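Sporulation-control protein spo0M (Bacillus subtilis, PDB 5CL2) controls the expression of spo0A and is required for the cell to pass morphological stage 0 of sporulation. Local coordinates at residues A9-T14 / K120-D124; I42-Q48 / V108-I114; T67-F71 / F89-P94; D96-T100 / I126-A130. All blocks are in the same frame, centred on the assembly; numbering follows the deposited sequence.

Interaction 1: A9-T14 / K120-D124. With NA (sodium ion), chain C.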
loop_
_atom_site.group_PDB
_atom_site.type_symbol
_atom_site.label_atom_id
_atom_site.label_comp_id
_atom_site.label_asym_id
_atom_site.label_seq_id
_atom_site.Cartn_x
_atom_site.Cartn_y
_atom_site.Cartn_z
ATOM N N ALA A 9 -28.773 5.280 29.335
ATOM C CA ALA A 9 -28.345 4.307 28.297
ATOM C C ALA A 9 -26.907 3.759 28.402
ATOM O O ALA A 9 -26.068 4.301 29.135
ATOM C CB ALA A 9 -28.549 4.912 26.923
ATOM N N ALA A 10 -26.621 2.702 27.637
ATOM C CA ALA A 10 -25.292 2.076 27.670
ATOM C C ALA A 10 -24.222 3.063 27.208
ATOM O O ALA A 10 -24.441 3.860 26.300
ATOM C CB ALA A 10 -25.258 0.818 26.814
ATOM N N LYS A 11 -23.081 3.032 27.887
ATOM C CA LYS A 11 -22.049 4.046 27.709
ATOM C C LYS A 11 -20.664 3.446 27.383
ATOM O O LYS A 11 -20.277 2.406 27.921
ATOM C CB LYS A 11 -21.984 4.901 28.989
ATOM C CG LYS A 11 -20.572 5.231 29.461
ATOM C CD LYS A 11 -20.505 5.638 30.943
ATOM C CE LYS A 11 -19.040 5.914 31.305
ATOM N NZ LYS A 11 -18.149 4.705 31.093
ATOM N N VAL A 12 -19.919 4.089 26.497
ATOM C CA VAL A 12 -18.581 3.623 26.203
ATOM C C VAL A 12 -17.585 4.770 26.347
ATOM O O VAL A 12 -17.876 5.890 25.985
ATOM C CB VAL A 12 -18.496 2.971 24.791
ATOM C CG1 VAL A 12 -18.840 3.963 23.696
ATOM C CG2 VAL A 12 -17.143 2.345 24.600
ATOM N N ASP A 13 -16.438 4.491 26.948
ATOM C CA ASP A 13 -15.407 5.487 27.165
ATOM C C ASP A 13 -14.033 4.854 26.922
ATOM O O ASP A 13 -13.645 3.966 27.659
ATOM C CB ASP A 13 -15.524 6.030 28.601
ATOM C CG ASP A 13 -14.616 7.217 28.871
ATOM O OD1 ASP A 13 -14.170 7.880 27.907
ATOM O OD2 ASP A 13 -14.364 7.500 30.063
ATOM N N THR A 14 -13.277 5.333 25.933
ATOM C CA THR A 14 -11.956 4.767 25.652
ATOM C C THR A 14 -10.895 5.678 26.245
ATOM O O THR A 14 -10.973 6.894 26.111
ATOM C CB THR A 14 -11.701 4.586 24.140
ATOM O OG1 THR A 14 -12.599 3.614 23.603
ATOM C CG2 THR A 14 -10.276 4.119 23.882
ATOM N N LYS A 120 -22.995 2.716 19.880
ATOM C CA LYS A 120 -22.341 3.766 20.665
ATOM C C LYS A 120 -20.950 4.031 20.171
ATOM O O LYS A 120 -20.294 3.141 19.622
ATOM C CB LYS A 120 -22.287 3.397 22.145
ATOM C CG LYS A 120 -23.656 3.347 22.822
ATOM C CD LYS A 120 -24.240 4.754 22.897
ATOM C CE LYS A 120 -25.608 4.765 23.566
ATOM N NZ LYS A 120 -26.613 4.062 22.728
ATOM N N SER A 121 -20.455 5.237 20.389
ATOM C CA SER A 121 -19.149 5.540 19.856
ATOM C C SER A 121 -18.325 6.373 20.805
ATOM O O SER A 121 -18.853 6.973 21.720
ATOM C CB SER A 121 -19.307 6.248 18.497
ATOM O OG SER A 121 -20.110 7.409 18.634
ATOM N N ASP A 122 -17.019 6.391 20.581
ATOM C CA ASP A 122 -16.154 7.352 21.255
ATOM C C ASP A 122 -15.094 7.879 20.275
ATOM O O ASP A 122 -14.779 7.215 19.312
ATOM C CB ASP A 122 -15.486 6.738 22.470
ATOM C CG ASP A 122 -14.847 7.779 23.358
ATOM O OD1 ASP A 122 -15.159 8.977 23.175
ATOM O OD2 ASP A 122 -14.061 7.406 24.257
ATOM N N HIS A 123 -14.541 9.055 20.562
ATOM C CA HIS A 123 -13.541 9.713 19.722
ATOM C C HIS A 123 -12.393 10.251 20.582
ATOM O O HIS A 123 -12.612 11.084 21.473
ATOM C CB HIS A 123 -14.222 10.848 18.935
ATOM C CG HIS A 123 -13.283 11.708 18.136
ATOM N ND1 HIS A 123 -13.102 11.557 16.779
ATOM C CD2 HIS A 123 -12.503 12.756 18.509
ATOM C CE1 HIS A 123 -12.245 12.469 16.346
ATOM N NE2 HIS A 123 -11.864 13.201 17.372
ATOM N N ASP A 124 -11.177 9.790 20.314
ATOM C CA ASP A 124 -10.006 10.279 21.032
ATOM C C ASP A 124 -8.959 10.741 20.013
ATOM O O ASP A 124 -8.345 9.951 19.314
ATOM C CB ASP A 124 -9.408 9.179 21.915
ATOM C CG ASP A 124 -10.331 8.774 23.073
ATOM O OD1 ASP A 124 -11.178 7.875 22.843
ATOM O OD2 ASP A 124 -10.225 9.358 24.187
HETATM NA NA NA C . -12.272 8.767 24.948
HETATM O O HOH W 1 -13.119 10.450 24.307
#

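Interaction 2: I42-Q48 / V108-I114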
loop_
_atom_site.group_PDB
_atom_site.type_symbol
_atom_site.label_atom_id
_atom_site.label_comp_id
_atom_site.label_asym_id
_atom_site.label_seq_id
_atom_site.Cartn_x
_atom_site.Cartn_y
_atom_site.Cartn_z
ATOM N N ILE A 42 -24.195 -6.888 23.033
ATOM C CA ILE A 42 -23.167 -6.205 22.284
ATOM C C ILE A 42 -22.485 -7.146 21.273
ATOM O O ILE A 42 -21.946 -8.182 21.651
ATOM C CB ILE A 42 -22.153 -5.591 23.249
ATOM C CG1 ILE A 42 -22.824 -4.381 23.932
ATOM C CG2 ILE A 42 -20.849 -5.212 22.481
ATOM C CD1 ILE A 42 -22.270 -3.999 25.284
ATOM N N ARG A 43 -22.512 -6.785 19.992
ATOM C CA ARG A 43 -21.950 -7.662 18.947
ATOM C C ARG A 43 -20.420 -7.623 18.922
ATOM O O ARG A 43 -19.778 -8.661 18.841
ATOM C CB ARG A 43 -22.545 -7.291 17.589
ATOM C CG ARG A 43 -24.063 -7.553 17.571
ATOM C CD ARG A 43 -24.681 -7.578 16.195
ATOM N NE ARG A 43 -24.235 -6.452 15.379
ATOM C CZ ARG A 43 -24.266 -6.439 14.050
ATOM N NH1 ARG A 43 -24.727 -7.496 13.391
ATOM N NH2 ARG A 43 -23.849 -5.363 13.385
ATOM N N TYR A 44 -19.832 -6.452 19.120
ATOM C CA TYR A 44 -18.384 -6.345 19.109
ATOM C C TYR A 44 -17.975 -4.941 19.512
ATOM O O TYR A 44 -18.780 -4.023 19.454
ATOM C CB TYR A 44 -17.809 -6.669 17.688
ATOM C CG TYR A 44 -18.259 -5.682 16.623
ATOM C CD1 TYR A 44 -17.629 -4.444 16.488
ATOM C CD2 TYR A 44 -19.318 -5.978 15.755
ATOM C CE1 TYR A 44 -18.034 -3.527 15.531
ATOM C CE2 TYR A 44 -19.734 -5.048 14.776
ATOM C CZ TYR A 44 -19.079 -3.826 14.679
ATOM O OH TYR A 44 -19.456 -2.864 13.747
ATOM N N ILE A 45 -16.703 -4.780 19.872
ATOM C CA ILE A 45 -16.098 -3.468 20.017
ATOM C C ILE A 45 -14.858 -3.387 19.107
ATOM O O ILE A 45 -13.889 -4.158 19.284
ATOM C CB ILE A 45 -15.686 -3.174 21.472
ATOM C CG1 ILE A 45 -16.879 -3.332 22.428
ATOM C CG2 ILE A 45 -15.049 -1.776 21.593
ATOM C CD1 ILE A 45 -16.480 -3.169 23.873
ATOM N N ASP A 46 -14.914 -2.453 18.152
ATOM C CA ASP A 46 -13.829 -2.165 17.203
ATOM C C ASP A 46 -13.208 -0.821 17.535
ATOM O O ASP A 46 -13.883 0.080 18.063
ATOM C CB ASP A 46 -14.326 -2.130 15.739
ATOM C CG ASP A 46 -14.554 -3.529 15.143
ATOM O OD1 ASP A 46 -14.156 -4.538 15.767
ATOM O OD2 ASP A 46 -15.201 -3.623 14.073
ATOM N N LEU A 47 -11.914 -0.716 17.250
ATOM C CA LEU A 47 -11.174 0.539 17.282
ATOM C C LEU A 47 -10.753 0.873 15.855
ATOM O O LEU A 47 -10.393 -0.028 15.088
ATOM C CB LEU A 47 -9.915 0.424 18.138
ATOM C CG LEU A 47 -10.064 0.605 19.646
ATOM C CD1 LEU A 47 -8.769 1.121 20.240
ATOM C CD2 LEU A 47 -11.277 1.447 20.022
ATOM N N GLN A 48 -10.779 2.156 15.508
ATOM C CA GLN A 48 -10.323 2.606 14.194
ATOM C C GLN A 48 -9.414 3.795 14.332
ATOM O O GLN A 48 -9.748 4.760 15.019
ATOM C CB GLN A 48 -11.474 3.007 13.278
ATOM C CG GLN A 48 -12.690 2.140 13.359
ATOM C CD GLN A 48 -13.221 1.816 11.977
ATOM O OE1 GLN A 48 -13.233 2.675 11.083
ATOM N NE2 GLN A 48 -13.648 0.561 11.784
ATOM N N VAL A 108 -8.453 8.191 17.119
ATOM C CA VAL A 108 -8.852 6.831 17.495
ATOM C C VAL A 108 -10.359 6.807 17.765
ATOM O O VAL A 108 -10.867 7.527 18.614
ATOM C CB VAL A 108 -8.087 6.330 18.729
ATOM C CG1 VAL A 108 -8.647 5.012 19.200
ATOM C CG2 VAL A 108 -6.580 6.230 18.415
ATOM N N VAL A 109 -11.080 6.030 16.977
ATOM C CA VAL A 109 -12.525 5.964 17.061
ATOM C C VAL A 109 -12.951 4.608 17.584
ATOM O O VAL A 109 -12.540 3.581 17.061
ATOM C CB VAL A 109 -13.167 6.205 15.689
ATOM C CG1 VAL A 109 -14.663 5.988 15.735
ATOM C CG2 VAL A 109 -12.815 7.601 15.169
ATOM N N THR A 110 -13.763 4.621 18.635
ATOM C CA THR A 110 -14.315 3.416 19.212
ATOM C C THR A 110 -15.711 3.226 18.657
ATOM O O THR A 110 -16.528 4.142 18.682
ATOM C CB THR A 110 -14.353 3.492 20.745
ATOM O OG1 THR A 110 -13.024 3.701 21.242
ATOM C CG2 THR A 110 -14.924 2.193 21.348
ATOM N N ASP A 111 -15.948 2.041 18.115
ATOM C CA ASP A 111 -17.250 1.624 17.613
ATOM C C ASP A 111 -17.772 0.453 18.463
ATOM O O ASP A 111 -17.253 -0.658 18.388
ATOM C CB ASP A 111 -17.110 1.245 16.122
ATOM C CG ASP A 111 -18.372 0.641 15.526
ATOM O OD1 ASP A 111 -19.503 0.968 15.976
ATOM O OD2 ASP A 111 -18.226 -0.140 14.557
ATOM N N LEU A 112 -18.794 0.697 19.276
ATOM C CA LEU A 112 -19.424 -0.387 20.041
ATOM C C LEU A 112 -20.772 -0.698 19.399
ATOM O O LEU A 112 -21.691 0.109 19.447
ATOM C CB LEU A 112 -19.583 -0.009 21.526
ATOM C CG LEU A 112 -20.350 -0.945 22.457
ATOM C CD1 LEU A 112 -19.677 -1.071 23.819
ATOM C CD2 LEU A 112 -21.732 -0.440 22.646
ATOM N N ASP A 113 -20.868 -1.862 18.772
ATOM C CA ASP A 113 -22.045 -2.203 17.996
ATOM C C ASP A 113 -23.001 -2.978 18.892
ATOM O O ASP A 113 -22.622 -3.967 19.504
ATOM C CB ASP A 113 -21.651 -2.996 16.742
ATOM C CG ASP A 113 -22.832 -3.327 15.847
ATOM O OD1 ASP A 113 -23.850 -3.852 16.345
ATOM O OD2 ASP A 113 -22.741 -3.066 14.631
ATOM N N ILE A 114 -24.232 -2.493 18.984
ATOM C CA ILE A 114 -25.234 -3.101 19.847
ATOM C C ILE A 114 -26.300 -3.676 18.951
ATOM O O ILE A 114 -26.743 -3.016 18.003
ATOM C CB ILE A 114 -25.869 -2.087 20.825
ATOM C CG1 ILE A 114 -24.833 -1.580 21.822
ATOM C CG2 ILE A 114 -27.046 -2.711 21.581
ATOM C CD1 ILE A 114 -25.346 -0.450 22.711
#

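Interaction 3: T67-F71 / F89-P94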
loop_
_atom_site.group_PDB
_atom_site.type_symbol
_atom_site.label_atom_id
_atom_site.label_comp_id
_atom_site.label_asym_id
_atom_site.label_seq_id
_atom_site.Cartn_x
_atom_site.Cartn_y
_atom_site.Cartn_z
ATOM N N THR A 67 -9.582 5.396 6.729
ATOM C CA THR A 67 -9.212 4.497 7.813
ATOM C C THR A 67 -7.766 4.045 7.697
ATOM O O THR A 67 -7.392 3.393 6.730
ATOM C CB THR A 67 -10.162 3.276 7.836
ATOM O OG1 THR A 67 -11.504 3.733 8.058
ATOM C CG2 THR A 67 -9.782 2.300 8.928
ATOM N N ILE A 68 -6.947 4.397 8.683
ATOM C CA ILE A 68 -5.527 4.029 8.697
ATOM C C ILE A 68 -5.302 2.609 9.208
ATOM O O ILE A 68 -4.417 1.864 8.732
ATOM C CB ILE A 68 -4.727 5.003 9.569
ATOM C CG1 ILE A 68 -4.764 6.404 8.977
ATOM C CG2 ILE A 68 -3.293 4.581 9.682
ATOM C CD1 ILE A 68 -4.279 7.472 9.943
ATOM N N HIS A 69 -6.064 2.250 10.233
ATOM C CA HIS A 69 -5.951 0.927 10.831
ATOM C C HIS A 69 -7.250 0.566 11.495
ATOM O O HIS A 69 -7.965 1.441 11.992
ATOM C CB HIS A 69 -4.813 0.891 11.830
ATOM C CG HIS A 69 -4.622 -0.438 12.490
ATOM N ND1 HIS A 69 -4.285 -1.567 11.769
ATOM C CD2 HIS A 69 -4.680 -0.806 13.774
ATOM C CE1 HIS A 69 -4.150 -2.583 12.604
ATOM N NE2 HIS A 69 -4.392 -2.153 13.831
ATOM N N SER A 70 -7.564 -0.718 11.526
ATOM C CA SER A 70 -8.800 -1.158 12.142
ATOM C C SER A 70 -8.562 -2.534 12.740
ATOM O O SER A 70 -7.821 -3.314 12.164
ATOM C CB SER A 70 -9.924 -1.168 11.105
ATOM O OG SER A 70 -11.128 -1.616 11.669
ATOM N N PHE A 71 -9.120 -2.800 13.925
ATOM C CA PHE A 71 -9.075 -4.131 14.532
ATOM C C PHE A 71 -10.179 -4.317 15.588
ATOM O O PHE A 71 -10.739 -3.342 16.094
ATOM C CB PHE A 71 -7.699 -4.395 15.158
ATOM C CG PHE A 71 -7.493 -3.709 16.467
ATOM C CD1 PHE A 71 -7.195 -2.360 16.511
ATOM C CD2 PHE A 71 -7.608 -4.413 17.659
ATOM C CE1 PHE A 71 -7.009 -1.720 17.732
ATOM C CE2 PHE A 71 -7.421 -3.787 18.880
ATOM C CZ PHE A 71 -7.131 -2.434 18.921
ATOM N N PHE A 89 -6.354 -3.010 25.494
ATOM C CA PHE A 89 -5.908 -3.289 24.132
ATOM C C PHE A 89 -4.543 -2.692 23.820
ATOM O O PHE A 89 -4.079 -1.742 24.480
ATOM C CB PHE A 89 -6.922 -2.748 23.126
ATOM C CG PHE A 89 -7.025 -1.236 23.135
ATOM C CD1 PHE A 89 -6.151 -0.453 22.368
ATOM C CD2 PHE A 89 -7.967 -0.594 23.942
ATOM C CE1 PHE A 89 -6.230 0.934 22.396
ATOM C CE2 PHE A 89 -8.056 0.790 23.977
ATOM C CZ PHE A 89 -7.185 1.558 23.204
ATOM N N THR A 90 -3.932 -3.225 22.761
ATOM C CA THR A 90 -2.706 -2.678 22.223
ATOM C C THR A 90 -2.665 -2.839 20.689
ATOM O O THR A 90 -3.120 -3.853 20.132
ATOM C CB THR A 90 -1.479 -3.355 22.890
ATOM O OG1 THR A 90 -0.284 -2.643 22.555
ATOM C CG2 THR A 90 -1.342 -4.796 22.451
ATOM N N PHE A 91 -2.124 -1.833 20.001
ATOM C CA PHE A 91 -1.905 -1.959 18.558
ATOM C C PHE A 91 -0.744 -1.089 18.150
ATOM O O PHE A 91 -0.386 -0.145 18.842
ATOM C CB PHE A 91 -3.160 -1.586 17.753
ATOM C CG PHE A 91 -3.507 -0.109 17.791
ATOM C CD1 PHE A 91 -4.306 0.409 18.818
ATOM C CD2 PHE A 91 -3.084 0.745 16.780
ATOM C CE1 PHE A 91 -4.644 1.755 18.862
ATOM C CE2 PHE A 91 -3.414 2.100 16.804
ATOM C CZ PHE A 91 -4.201 2.607 17.847
ATOM N N THR A 92 -0.155 -1.401 17.012
ATOM C CA THR A 92 0.971 -0.631 16.557
ATOM C C THR A 92 0.511 0.412 15.563
ATOM O O THR A 92 -0.245 0.105 14.641
ATOM C CB THR A 92 2.021 -1.540 15.932
ATOM O OG1 THR A 92 2.322 -2.585 16.862
ATOM C CG2 THR A 92 3.287 -0.758 15.605
ATOM N N LEU A 93 0.964 1.642 15.770
ATOM C CA LEU A 93 0.731 2.733 14.831
ATOM C C LEU A 93 1.460 2.417 13.534
ATOM O O LEU A 93 2.693 2.332 13.526
ATOM C CB LEU A 93 1.235 4.042 15.422
ATOM C CG LEU A 93 0.442 5.331 15.250
ATOM C CD1 LEU A 93 -0.844 5.249 16.016
ATOM C CD2 LEU A 93 1.264 6.532 15.706
ATOM N N PRO A 94 0.709 2.246 12.434
ATOM C CA PRO A 94 1.315 1.959 11.118
ATOM C C PRO A 94 2.354 3.014 10.743
ATOM O O PRO A 94 2.233 4.152 11.187
ATOM C CB PRO A 94 0.125 1.994 10.153
ATOM C CG PRO A 94 -1.079 1.651 11.048
ATOM C CD PRO A 94 -0.769 2.248 12.405
#

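Interaction 4: D96-T100 / I126-A130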
loop_
_atom_site.group_PDB
_atom_site.type_symbol
_atom_site.label_atom_id
_atom_site.label_comp_id
_atom_site.label_asym_id
_atom_site.label_seq_id
_atom_site.Cartn_x
_atom_site.Cartn_y
_atom_site.Cartn_z
ATOM N N ASP A 96 2.829 4.485 7.974
ATOM C CA ASP A 96 2.316 5.515 7.061
ATOM C C ASP A 96 1.285 6.435 7.759
ATOM O O ASP A 96 0.597 7.204 7.086
ATOM C CB ASP A 96 1.714 4.889 5.788
ATOM C CG ASP A 96 0.774 3.732 6.111
ATOM O OD1 ASP A 96 0.602 3.486 7.320
ATOM O OD2 ASP A 96 0.181 3.104 5.195
ATOM N N THR A 97 1.125 6.308 9.081
ATOM C CA THR A 97 0.317 7.265 9.848
ATOM C C THR A 97 0.865 8.684 9.673
ATOM O O THR A 97 2.048 8.919 9.931
ATOM C CB THR A 97 0.314 6.930 11.362
ATOM O OG1 THR A 97 -0.187 5.610 11.567
ATOM C CG2 THR A 97 -0.540 7.918 12.144
ATOM N N PRO A 98 0.006 9.644 9.285
ATOM C CA PRO A 98 0.490 11.004 9.038
ATOM C C PRO A 98 0.870 11.685 10.340
ATOM O O PRO A 98 0.372 11.309 11.410
ATOM C CB PRO A 98 -0.719 11.717 8.434
ATOM C CG PRO A 98 -1.796 10.669 8.304
ATOM C CD PRO A 98 -1.460 9.587 9.242
ATOM N N ILE A 99 1.751 12.670 10.238
ATOM C CA ILE A 99 2.209 13.475 11.362
ATOM C C ILE A 99 1.152 14.529 11.659
ATOM O O ILE A 99 0.591 15.115 10.727
ATOM C CB ILE A 99 3.576 14.141 11.038
ATOM C CG1 ILE A 99 4.681 13.087 11.013
ATOM C CG2 ILE A 99 3.915 15.255 12.017
ATOM C CD1 ILE A 99 5.891 13.502 10.166
ATOM N N THR A 100 0.874 14.783 12.939
ATOM C CA THR A 100 -0.168 15.747 13.252
ATOM C C THR A 100 0.489 17.106 13.331
ATOM O O THR A 100 1.079 17.484 14.348
ATOM C CB THR A 100 -0.866 15.428 14.592
ATOM O OG1 THR A 100 -1.692 14.268 14.441
ATOM C CG2 THR A 100 -1.738 16.584 15.020
ATOM N N ILE A 126 -5.386 11.759 18.699
ATOM C CA ILE A 126 -3.994 11.596 19.087
ATOM C C ILE A 126 -3.071 12.507 18.291
ATOM O O ILE A 126 -3.341 12.871 17.139
ATOM C CB ILE A 126 -3.529 10.138 18.947
ATOM C CG1 ILE A 126 -3.621 9.657 17.510
ATOM C CG2 ILE A 126 -4.382 9.239 19.793
ATOM C CD1 ILE A 126 -2.802 8.398 17.262
ATOM N N PHE A 127 -2.015 12.960 18.948
ATOM C CA PHE A 127 -1.039 13.758 18.249
ATOM C C PHE A 127 0.012 12.771 17.774
ATOM O O PHE A 127 0.526 11.976 18.568
ATOM C CB PHE A 127 -0.459 14.852 19.149
ATOM C CG PHE A 127 -1.500 15.825 19.661
ATOM C CD1 PHE A 127 -1.966 16.856 18.859
ATOM C CD2 PHE A 127 -2.012 15.704 20.946
ATOM C CE1 PHE A 127 -2.925 17.737 19.323
ATOM C CE2 PHE A 127 -2.971 16.588 21.420
ATOM C CZ PHE A 127 -3.425 17.608 20.608
ATOM N N VAL A 128 0.302 12.799 16.473
ATOM C CA VAL A 128 1.311 11.919 15.891
ATOM C C VAL A 128 2.556 12.710 15.550
ATOM O O VAL A 128 2.544 13.541 14.644
ATOM C CB VAL A 128 0.804 11.230 14.633
ATOM C CG1 VAL A 128 1.912 10.392 14.024
ATOM C CG2 VAL A 128 -0.432 10.390 14.956
ATOM N N GLU A 129 3.631 12.455 16.284
ATOM C CA GLU A 129 4.860 13.216 16.109
ATOM C C GLU A 129 5.703 12.759 14.938
ATOM O O GLU A 129 5.624 11.607 14.528
ATOM C CB GLU A 129 5.703 13.156 17.374
ATOM C CG GLU A 129 5.073 13.838 18.563
ATOM C CD GLU A 129 5.967 13.759 19.768
ATOM O OE1 GLU A 129 6.290 12.624 20.193
ATOM O OE2 GLU A 129 6.354 14.829 20.281
ATOM N N ALA A 130 6.509 13.672 14.402
ATOM C CA ALA A 130 7.473 13.280 13.391
ATOM C C ALA A 130 8.457 12.269 13.953
ATOM O O ALA A 130 9.066 12.478 14.994
ATOM C CB ALA A 130 8.219 14.496 12.848
#

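Interaction 1: A9-T14 / K120-D124
A sodium ion is held between Thr14 on one strand and Asp122 and Asp124 on another, and the two strands belong to different sheets. Strands 11-14 and 120-124 run nearly parallel, 21° apart, with their axes 6.4 Å from each other at the closest point. No backbone-to-backbone hydrogen bond joins them. The ion takes the carbonyl oxygen of Thr14 at 2.6 Å. Asp124 clasps the same ion with both carboxylate oxygens, OD2 lying at 2.3 Å. Asp122 gives one oxygen, OD2 at 2.4 Å, and a water is the fifth ligand. Asp122 OD2 has a second task: its anti lone pair accepts the N-H of Thr14 at 2.8 Å in an almost straight bond (173°). Asp122 OD1 is held too, by the coordinated water and by the N-H of His123, which comes from above the carboxylate plane. The sodium charge would be expected to ease the crowding of the two carboxylates. At the other end, the bends in the Lys120 chain lay its CE against the carbonyl oxygen of Ala10, at 3.1 Å. Its CB packs on Val12 CG1, and its NZ bonds to the carbonyl oxygen of Ile118. An alanine here would probably leave the Ile118 carbonyl without its ammonium partner and open a gap beside Ala10. The whole is a metal bridge between the two sheets of a beta sandwich, in a family grouped with the arrestin N-terminal-like folds.

Interaction 2: I42-Q48 / V108-I114
Strands 42-48 and 108-114 are antiparallel neighbours inside the larger sheet of the sandwich, with Ile45 facing Leu112 and Asp46 facing Asp111. Backbone bonds run both ways at the Asp46-Asp111 and Gln48-Val109 pairs. Nearer Ile42, Arg43 N donates to Asp113 O, and Asp113 N donates to Tyr44 O at 3.1 Å. On the face that carries Tyr44, Asp46, Asp111 and Asp113, Asp113 is the focus. Arg43 grips it side-on, NE to OD1 at 2.8 Å and NH2 to OD2 at 2.8 Å. The carboxylate is turned 45° from the guanidinium plane, and both nitrogens meet it from above its own plane. Tyr44 has its CG between the backbone N and the carbonyl carbon (chi1 64°), which folds the ring back across the neighbouring strand until one face covers Asp113 CB. That CB sits 3.6 Å from the ring centroid in a CH-pi contact. The ring's hydroxyl OH then donates to Asp111 OD2 at 3.1 Å. Arg72 of the next strand adds a cation-pi contact to the ring and a salt bridge to Asp46. The other side of the sheet is largely apolar; Thr110, whose OG1 bonds to Thr14, is the exception. There Ile45 CD1 meets Leu112 CD1 at 3.8 Å, and both side chains also touch Val33 of the facing sheet. This is a beta-sandwich sheet, its mostly apolar face packed on the other sheet and its mostly polar face turned from it.

Interaction 3: T67-F71 / F89-P94
Phe71 and His69 both bear on Phe91, forming an aromatic cluster between the two sheets of the beta sandwich. Strands 69-71 and 89-92 lie 9.2 Å apart at their axes and exchange no hydrogen bond, so the contact is made by side chains. The Phe71 and Phe91 side chains cross at about a right angle. CE1 of Phe71 reaches Phe91 CD1 at 3.6 Å, and the ring planes are tilted by 42°. His69 approaches the other ortho carbon. Its CD2 lies 3.7 Å from Phe91 CD2. Those two rings have planes 26° apart and are strongly offset, with little of one ring above the other. The imidazole arrives there because CG stands anti to the backbone N (chi1 -180°), which carries the ring out to Phe91. Phe89 meets the edge of the Phe71 ring, CD1 to CZ, and also packs on Leu47 and Val31. Where the chain turns at Ile68, that residue and His69 both face Leu49 in a classic beta bulge. Consistent with the bulge, both side chains meet Pro94, which also touches Gln160 of the second subunit. Pro94 CG is 3.9 Å from both Ile68 CG2 and His69 CB.

Interaction 4: D96-T100 / I126-A130
Residues 97-100 run about at right angles (95°, end to end) to residues 126-130, and Thr100 N donates to Val128 O at 2.7 Å. The N-H lies in the carbonyl plane, on a lone pair. The Thr100 side chain answers in the other direction: its OG1 accepts a weak bond from Val128 N at 3.2 Å. With OG1 beside its own backbone N (chi1 -72°), the hydroxyl and the amide face the same residue, and Val128 is met at both its N and its O. The methyl CG2 of Thr100 touches the edge of the Phe127 ring. Val128 turns its two methyls into the loop. CG1 lies 3.2 Å from Pro98 O, and CG2 packs on Thr97 CG2 at 3.7 Å. Ile99 runs past the strand end. Its CG2 is 3.4 Å from Val128 O, and its CD1 rests on Ala130, 3.7 Å from CB. Replacing Ile99 with an alanine would strip away these branches and is likely to open a gap beside Ala130. Gln167 accepts the N-H of Ile99, and Pro98 packs on Phe165. The contact is thus a loop-to-strand join at the end of the N-terminal beta sandwich, where it meets the following antiparallel sheet.

How the interactions relate
All four contacts belong to one beta sandwich. Interactions 1 and 2 are neighbours, with centres about 9 Å apart. Strand 106-114 pairs with strand 120-128, Asp124 O to Val108 N at 2.8 Å, and so backs the sodium ligands; the Thr110 side chain is about 6 Å from the ion. Interaction 3 joins interaction 2 through Leu47: its N meets Phe71 O at 3.1 Å, and its CD1 touches Phe89. Phe89 also reaches Thr14 of interaction 1. Interaction 4 lies about 23 Å from interactions 1 and 2, centre to centre. It shares strand 120-128 with interaction 1, packs Ile126 CG2 on Val108 CG2 (4.0 Å), and meets interaction 3 at Ile68 CD1, 3.6 Å from Pro98 CD.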